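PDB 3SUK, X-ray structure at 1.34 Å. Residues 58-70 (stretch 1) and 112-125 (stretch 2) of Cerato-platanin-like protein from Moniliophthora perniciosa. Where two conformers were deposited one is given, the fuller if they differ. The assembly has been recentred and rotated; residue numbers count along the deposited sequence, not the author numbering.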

# COMPACT_ATOMS: atom_id res chain seq x y z
N SER A 58 7.87 -4.68 -12.15
CA SER A 58 6.51 -5.14 -12.37
C SER A 58 5.69 -4.00 -13.00
O SER A 58 5.79 -2.89 -12.56
N PRO A 59 4.83 -4.31 -13.96
CA PRO A 59 3.93 -3.28 -14.47
C PRO A 59 2.88 -2.86 -13.45
O PRO A 59 2.25 -1.90 -13.70
N ALA A 60 2.76 -3.58 -12.33
CA ALA A 60 1.83 -3.23 -11.26
C ALA A 60 2.44 -2.23 -10.25
O ALA A 60 1.76 -1.73 -9.40
N CYS A 61 3.70 -1.89 -10.44
CA CYS A 61 4.34 -0.85 -9.62
C CYS A 61 3.60 0.47 -9.79
O CYS A 61 3.46 0.96 -10.89
N GLY A 62 3.16 1.02 -8.67
CA GLY A 62 2.39 2.25 -8.68
C GLY A 62 0.88 2.08 -8.74
O GLY A 62 0.16 3.04 -8.67
N ASN A 63 0.39 0.85 -8.75
CA ASN A 63 -1.03 0.67 -8.80
C ASN A 63 -1.72 1.29 -7.60
O ASN A 63 -1.25 1.25 -6.51
N CYS A 64 -2.88 1.84 -7.88
CA CYS A 64 -3.69 2.54 -6.91
C CYS A 64 -4.93 1.70 -6.61
O CYS A 64 -5.61 1.33 -7.48
N TYR A 65 -5.16 1.43 -5.34
CA TYR A 65 -6.23 0.59 -4.87
C TYR A 65 -7.10 1.30 -3.86
O TYR A 65 -6.61 1.93 -2.95
N THR A 66 -8.39 1.15 -4.00
CA THR A 66 -9.34 1.57 -2.99
C THR A 66 -9.58 0.34 -2.16
O THR A 66 -10.07 -0.66 -2.65
N ILE A 67 -9.19 0.43 -0.90
CA ILE A 67 -9.24 -0.68 0.06
C ILE A 67 -10.29 -0.35 1.10
O ILE A 67 -10.28 0.69 1.64
N SER A 68 -11.19 -1.29 1.33
CA SER A 68 -12.34 -1.16 2.23
C SER A 68 -12.38 -2.24 3.30
O SER A 68 -12.02 -3.34 3.08
N PHE A 69 -12.77 -1.84 4.50
CA PHE A 69 -12.92 -2.74 5.65
C PHE A 69 -14.06 -2.27 6.53
O PHE A 69 -14.12 -1.13 6.86
N THR A 70 -14.89 -3.22 6.94
CA THR A 70 -16.00 -2.97 7.86
C THR A 70 -15.63 -3.46 9.25
O THR A 70 -15.29 -4.57 9.42
N ASP A 112 -9.07 -9.34 6.59
CA ASP A 112 -9.52 -9.55 5.22
C ASP A 112 -10.18 -8.26 4.74
O ASP A 112 -11.03 -7.77 5.37
N VAL A 113 -9.72 -7.74 3.62
CA VAL A 113 -10.27 -6.51 3.09
C VAL A 113 -10.85 -6.71 1.70
O VAL A 113 -10.63 -7.69 1.11
N GLN A 114 -11.65 -5.76 1.28
CA GLN A 114 -12.06 -5.68 -0.09
C GLN A 114 -11.15 -4.66 -0.81
O GLN A 114 -10.82 -3.65 -0.28
N SER A 115 -10.69 -5.04 -1.97
CA SER A 115 -9.77 -4.20 -2.72
C SER A 115 -10.26 -4.08 -4.17
O SER A 115 -10.62 -5.05 -4.81
N GLN A 116 -10.22 -2.85 -4.66
CA GLN A 116 -10.56 -2.55 -6.02
C GLN A 116 -9.47 -1.63 -6.60
O GLN A 116 -9.36 -0.53 -6.15
N GLN A 117 -8.76 -2.03 -7.63
CA GLN A 117 -7.92 -1.09 -8.32
C GLN A 117 -8.74 0.01 -8.96
O GLN A 117 -9.82 -0.24 -9.46
N VAL A 118 -8.20 1.21 -8.91
CA VAL A 118 -8.75 2.39 -9.53
C VAL A 118 -7.65 3.05 -10.38
O VAL A 118 -6.55 2.60 -10.47
N ALA A 119 -8.02 4.12 -11.07
CA ALA A 119 -7.08 4.80 -11.92
C ALA A 119 -5.90 5.33 -11.11
O ALA A 119 -6.05 5.70 -9.99
N ARG A 120 -4.75 5.37 -11.77
CA ARG A 120 -3.51 5.78 -11.15
C ARG A 120 -3.69 7.21 -10.62
O ARG A 120 -3.21 7.55 -9.56
N SER A 121 -4.45 8.00 -11.36
CA SER A 121 -4.66 9.41 -11.02
C SER A 121 -5.37 9.62 -9.69
O SER A 121 -5.15 10.61 -9.06
N VAL A 122 -6.17 8.65 -9.26
CA VAL A 122 -6.86 8.75 -7.96
C VAL A 122 -5.86 8.90 -6.81
O VAL A 122 -6.10 9.56 -5.86
N CYS A 123 -4.69 8.28 -6.97
CA CYS A 123 -3.61 8.35 -6.01
C CYS A 123 -2.56 9.39 -6.37
O CYS A 123 -1.58 9.44 -5.75
N GLY A 124 -2.80 10.18 -7.39
CA GLY A 124 -1.87 11.21 -7.81
C GLY A 124 -0.76 10.69 -8.73
O GLY A 124 0.25 11.35 -8.88
N LEU A 125 -0.95 9.53 -9.33
CA LEU A 125 0.07 8.94 -10.23
C LEU A 125 -0.35 8.96 -11.72
O LEU A 125 -1.45 9.35 -12.00
OXT LEU A 125 0.43 8.60 -12.60

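What frame do the side chains hang on? The strand from C64 to T70 and the strand through D112 to Q117 run antiparallel, and T66 and S68 exchange paired backbone hydrogen bonds with Q116 and Q114: T66 N to Q116 O and S68 N to Q114 O are both 2.9 Å. Alternation then sends Y65, I67, S115 and Q117 to one face of the sheet, and C64, T66, S68, Q114, Q116 and V118 to the other.

How is the C64 end locked? C64 takes chi1 t and C123 takes m, bringing C64 SG within 2.0 Å of C123 SG in a disulfide with chi3 of 78°. The bond ties the strand to the 3-10 segment. V118, at m, sets its CG2 3.5 Å from C64 SG, while its CG1 lies 3.4 Å from T66 OG1.

What fills the face carrying Y65 and I67? Y65, chi1 m, lays its ring obliquely beside the opposing strand, with CD2 3.5 Å from S115 OG. I67 (m, t) meets V113 (m) through their CG2 atoms at 3.6 Å. Further along, F69 is t, and the edge of its ring approaches D112, CD1 to O at 3.3 Å.

Why does R120 reach back to the loop? Its CA-to-CB bond points sideways, but chi angles m, m, t and 88° carry the guanidinium to N63, whose OD1 accepts from R120 NE at 3.1 Å and R120 NH2 at 2.9 Å. C61 O lies over one guanidinium face. N63, at m, also donates from ND2 to Y65 OH at 3.2 Å. G62 leaves room here: a CB would crowd R120 NH1 and L125 CD2.

Where does water enter? Extended Q117 (t, t) turns its end inward, and one water accepts from Q117 NE2 at 2.7 Å and C64 N at 2.9 Å while donating to V118 O at 2.8 Å, bridging the two stretches.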

# COMPACT_ATOMS: atom_id res chain seq x y z
CB SER A 58 5.88 -5.49 -11.04
OG SER A 58 4.51 -5.68 -11.21
CB PRO A 59 3.30 -3.93 -15.70
CG PRO A 59 3.26 -5.37 -15.32
CD PRO A 59 4.60 -5.59 -14.66
CB ALA A 60 1.32 -4.48 -10.58
CB CYS A 61 5.82 -0.63 -10.05
SG CYS A 61 6.93 -1.95 -9.40
CB ASN A 63 -1.42 -0.80 -8.91
CG ASN A 63 -1.32 -1.34 -10.34
OD1 ASN A 63 -0.98 -0.65 -11.25
ND2 ASN A 63 -1.54 -2.59 -10.46
CB CYS A 64 -4.11 3.88 -7.55
SG CYS A 64 -5.11 4.96 -6.47
CB TYR A 65 -5.66 -0.66 -4.21
CG TYR A 65 -4.81 -1.50 -5.11
CD1 TYR A 65 -3.46 -1.27 -5.21
CD2 TYR A 65 -5.36 -2.53 -5.87
CE1 TYR A 65 -2.67 -2.05 -5.99
CE2 TYR A 65 -4.58 -3.30 -6.68
CZ TYR A 65 -3.24 -3.03 -6.77
OH TYR A 65 -2.46 -3.78 -7.58
CB THR A 66 -10.65 2.07 -3.59
OG1 THR A 66 -10.39 3.26 -4.32
CG2 THR A 66 -11.63 2.40 -2.51
CB ILE A 67 -7.86 -0.91 0.73
CG1 ILE A 67 -6.76 -1.20 -0.32
CG2 ILE A 67 -7.92 -2.10 1.69
CD1 ILE A 67 -5.42 -1.25 0.22
CB SER A 68 -13.64 -1.28 1.44
OG SER A 68 -13.67 -0.27 0.48
CB PHE A 69 -11.63 -2.82 6.45
CG PHE A 69 -11.62 -3.86 7.54
CD1 PHE A 69 -11.74 -5.20 7.28
CD2 PHE A 69 -11.39 -3.47 8.83
CE1 PHE A 69 -11.72 -6.12 8.32
CE2 PHE A 69 -11.33 -4.40 9.83
CZ PHE A 69 -11.51 -5.70 9.56
CB THR A 70 -17.28 -3.67 7.37
OG1 THR A 70 -17.56 -3.24 6.04
CG2 THR A 70 -18.43 -3.31 8.31
CB ASP A 112 -10.52 -10.69 5.15
CG ASP A 112 -9.89 -11.99 5.37
OD1 ASP A 112 -8.76 -12.14 5.04
OD2 ASP A 112 -10.57 -12.86 5.88
CB VAL A 113 -9.23 -5.37 3.06
CG1 VAL A 113 -8.70 -5.12 4.46
CG2 VAL A 113 -8.04 -5.69 2.07
CB GLN A 114 -13.53 -5.26 -0.20
CG GLN A 114 -14.50 -6.34 0.22
CD GLN A 114 -14.50 -7.52 -0.69
OE1 GLN A 114 -14.57 -7.38 -1.88
NE2 GLN A 114 -14.44 -8.70 -0.13
CB SER A 115 -8.37 -4.83 -2.67
OG SER A 115 -7.47 -4.11 -3.50
CB GLN A 116 -11.90 -1.80 -6.03
CG GLN A 116 -12.42 -1.47 -7.39
CD GLN A 116 -12.33 -2.67 -8.32
OE1 GLN A 116 -13.04 -3.64 -8.16
NE2 GLN A 116 -11.44 -2.61 -9.27
CB GLN A 117 -7.10 -1.81 -9.40
CG GLN A 117 -6.03 -0.90 -9.93
CD GLN A 117 -5.20 -1.48 -11.01
OE1 GLN A 117 -5.48 -2.51 -11.55
NE2 GLN A 117 -4.19 -0.80 -11.32
CB VAL A 118 -9.30 3.40 -8.48
CG1 VAL A 118 -10.49 2.80 -7.73
CG2 VAL A 118 -8.21 3.81 -7.52
CB ALA A 119 -7.75 5.95 -12.68
CB ARG A 120 -2.35 5.74 -12.17
CG ARG A 120 -1.87 4.33 -12.65
CD ARG A 120 -1.15 3.62 -11.51
NE ARG A 120 -0.66 2.31 -11.93
CZ ARG A 120 0.51 2.11 -12.48
NH1 ARG A 120 1.31 3.12 -12.74
NH2 ARG A 120 0.86 0.88 -12.82
CB SER A 121 -5.40 10.14 -12.16
OG SER A 121 -6.64 9.59 -12.34
CB VAL A 122 -7.84 7.56 -7.71
CG1 VAL A 122 -8.49 7.64 -6.27
CG2 VAL A 122 -8.93 7.54 -8.79
CB CYS A 123 -2.90 7.02 -5.97
SG CYS A 123 -3.81 5.68 -5.07
CB LEU A 125 0.38 7.49 -9.80
CG LEU A 125 1.59 7.35 -8.89
CD1 LEU A 125 1.22 7.86 -7.55
CD2 LEU A 125 1.99 5.87 -8.77
O HOH W 1 -3.85 1.79 -10.63